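Switch-activating protein 1 (Schizosaccharomyces pombe, PDB 5JDK) binds specific DNA sequences, acting at the mating-type switch-activating site SAS1 and at replication fork barrier 1 near the 3' end of the rRNA coding region, blocking replication forks. Local coordinates at residues A[38-43]-A[79-84]. Sequence-based numbering, arbitrary orientation.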
loop_
_atom_site.group_PDB
_atom_site.type_symbol
_atom_site.label_atom_id
_atom_site.label_comp_id
_atom_site.label_asym_id
_atom_site.label_seq_id
_atom_site.Cartn_x
_atom_site.Cartn_y
_atom_site.Cartn_z
ATOM N N ILE A 38 0.395 9.254 0.378
ATOM C CA ILE A 38 1.520 9.103 -0.531
ATOM C C ILE A 38 2.805 8.782 0.232
ATOM O O ILE A 38 3.560 7.893 -0.164
ATOM C CB ILE A 38 1.649 10.346 -1.429
ATOM C CG1 ILE A 38 0.493 10.376 -2.421
ATOM C CG2 ILE A 38 2.996 10.371 -2.159
ATOM C CD1 ILE A 38 0.326 11.689 -3.166
ATOM N N LYS A 39 3.081 9.482 1.336
ATOM C CA LYS A 39 4.266 9.136 2.121
ATOM C C LYS A 39 4.221 7.683 2.591
ATOM O O LYS A 39 5.235 6.958 2.529
ATOM C CB LYS A 39 4.392 10.079 3.311
ATOM C CG LYS A 39 4.753 11.504 2.918
ATOM C CD LYS A 39 4.802 12.418 4.131
ATOM C CE LYS A 39 5.256 13.816 3.749
ATOM N NZ LYS A 39 5.218 14.747 4.909
ATOM N N LEU A 40 3.055 7.246 3.074
ATOM C CA LEU A 40 2.895 5.882 3.556
ATOM C C LEU A 40 3.123 4.877 2.435
ATOM O O LEU A 40 3.879 3.905 2.602
ATOM C CB LEU A 40 1.509 5.719 4.168
ATOM C CG LEU A 40 1.130 4.325 4.657
ATOM C CD1 LEU A 40 2.112 3.816 5.687
ATOM C CD2 LEU A 40 -0.267 4.351 5.237
ATOM N N MET A 41 2.470 5.080 1.280
ATOM C CA MET A 41 2.622 4.120 0.194
ATOM C C MET A 41 4.012 4.153 -0.426
ATOM O O MET A 41 4.487 3.119 -0.900
ATOM C CB MET A 41 1.526 4.301 -0.845
ATOM C CG MET A 41 0.156 3.935 -0.338
ATOM S SD MET A 41 -0.013 2.267 0.301
ATOM C CE MET A 41 0.249 1.316 -1.192
ATOM N N ARG A 42 4.686 5.304 -0.420
ATOM C CA ARG A 42 6.084 5.321 -0.827
ATOM C C ARG A 42 6.902 4.377 0.039
ATOM O O ARG A 42 7.752 3.639 -0.469
ATOM C CB ARG A 42 6.665 6.732 -0.722
ATOM C CG ARG A 42 6.236 7.686 -1.826
ATOM C CD ARG A 42 6.789 9.072 -1.574
ATOM N NE ARG A 42 6.342 10.039 -2.560
ATOM C CZ ARG A 42 6.408 11.354 -2.387
ATOM N NH1 ARG A 42 6.905 11.856 -1.263
ATOM N NH2 ARG A 42 5.973 12.167 -3.335
ATOM N N LEU A 43 6.674 4.401 1.358
ATOM C CA LEU A 43 7.403 3.494 2.246
ATOM C C LEU A 43 7.040 2.037 2.000
ATOM O O LEU A 43 7.916 1.165 1.971
ATOM C CB LEU A 43 7.107 3.838 3.698
ATOM C CG LEU A 43 7.691 5.131 4.232
ATOM C CD1 LEU A 43 7.133 5.395 5.613
ATOM C CD2 LEU A 43 9.207 5.064 4.259
ATOM N N SER A 79 -2.333 -2.908 13.541
ATOM C CA SER A 79 -3.622 -3.050 12.879
ATOM C C SER A 79 -4.085 -1.737 12.274
ATOM O O SER A 79 -4.636 -1.721 11.167
ATOM C CB SER A 79 -4.654 -3.574 13.869
ATOM O OG SER A 79 -5.917 -3.667 13.234
ATOM N N ALA A 80 -3.878 -0.624 12.977
ATOM C CA ALA A 80 -4.310 0.655 12.431
ATOM C C ALA A 80 -3.521 1.007 11.175
ATOM O O ALA A 80 -4.086 1.531 10.204
ATOM C CB ALA A 80 -4.178 1.750 13.481
ATOM N N CYS A 81 -2.215 0.738 11.171
ATOM C CA CYS A 81 -1.412 1.009 9.984
ATOM C C CYS A 81 -1.881 0.154 8.813
ATOM O O CYS A 81 -2.130 0.653 7.702
ATOM C CB CYS A 81 0.057 0.734 10.295
ATOM S SG CYS A 81 1.151 0.865 8.887
ATOM N N ARG A 82 -2.012 -1.147 9.050
ATOM C CA ARG A 82 -2.469 -2.034 7.997
ATOM C C ARG A 82 -3.846 -1.618 7.490
ATOM O O ARG A 82 -4.108 -1.659 6.286
ATOM C CB ARG A 82 -2.481 -3.460 8.517
ATOM C CG ARG A 82 -2.672 -4.489 7.442
ATOM C CD ARG A 82 -2.641 -5.824 8.081
ATOM N NE ARG A 82 -2.720 -6.924 7.135
ATOM C CZ ARG A 82 -2.642 -8.182 7.532
ATOM N NH1 ARG A 82 -2.495 -8.444 8.821
ATOM N NH2 ARG A 82 -2.690 -9.180 6.657
ATOM N N ASN A 83 -4.729 -1.172 8.384
ATOM C CA ASN A 83 -6.064 -0.751 7.964
ATOM C C ASN A 83 -5.999 0.473 7.059
ATOM O O ASN A 83 -6.808 0.603 6.127
ATOM C CB ASN A 83 -6.942 -0.475 9.180
ATOM C CG ASN A 83 -8.344 -0.065 8.795
ATOM O OD1 ASN A 83 -8.814 1.018 9.146
ATOM N ND2 ASN A 83 -9.012 -0.923 8.038
ATOM N N GLN A 84 -5.066 1.400 7.322
ATOM C CA GLN A 84 -4.903 2.538 6.416
ATOM C C GLN A 84 -4.529 2.069 5.019
ATOM O O GLN A 84 -5.035 2.592 4.017
ATOM C CB GLN A 84 -3.807 3.484 6.910
ATOM C CG GLN A 84 -3.999 4.090 8.278
ATOM C CD GLN A 84 -5.044 5.171 8.303
ATOM O OE1 GLN A 84 -5.918 5.222 7.442
ATOM N NE2 GLN A 84 -4.962 6.058 9.295
#
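Leu40 makes a small, buried apolar contact with Gln84 and Cys81, joining helix 34-46 to the first turns of helix 78-98. One leucine reaches across from helix 34-46. With chi1 at 177° the branch point swings out from the backbone toward helix 78-98, and chi2 (58°) sets its two methyls. The methyls divide the work. CD2 meets CB of Gln84 at 4.0 Å, so the glutamine is touched at the base of its chain, and the leucine comes in roughly perpendicular to the glutamine chain. CD1 comes within 4.5 Å of Cys81 SG, a loose apolar approach. The backbones stay well apart, with 9.0 Å between Leu40 CA and Gln84 CA. No hydrogen bond crosses between the two segments.

The contact lies in the all-helical DNA-binding domain of Sap1, whose sequence family belongs to the helix-turn-helix clan. Helix 56-71 packs on the same cluster, with Ile63 touching Leu40 and Ala64 touching Cys81. Leu32, just ahead of helix 34-46, touches both Leu40 and Gln84, and Ile85 of helix 78-98 itself also touches Leu40.

The Gln84 chain bends at chi2 (-74°) and turns its amide away from helix 34-46. There NE2 is hydrogen-bonded to His76 NE2; CB is the part that meets the leucine.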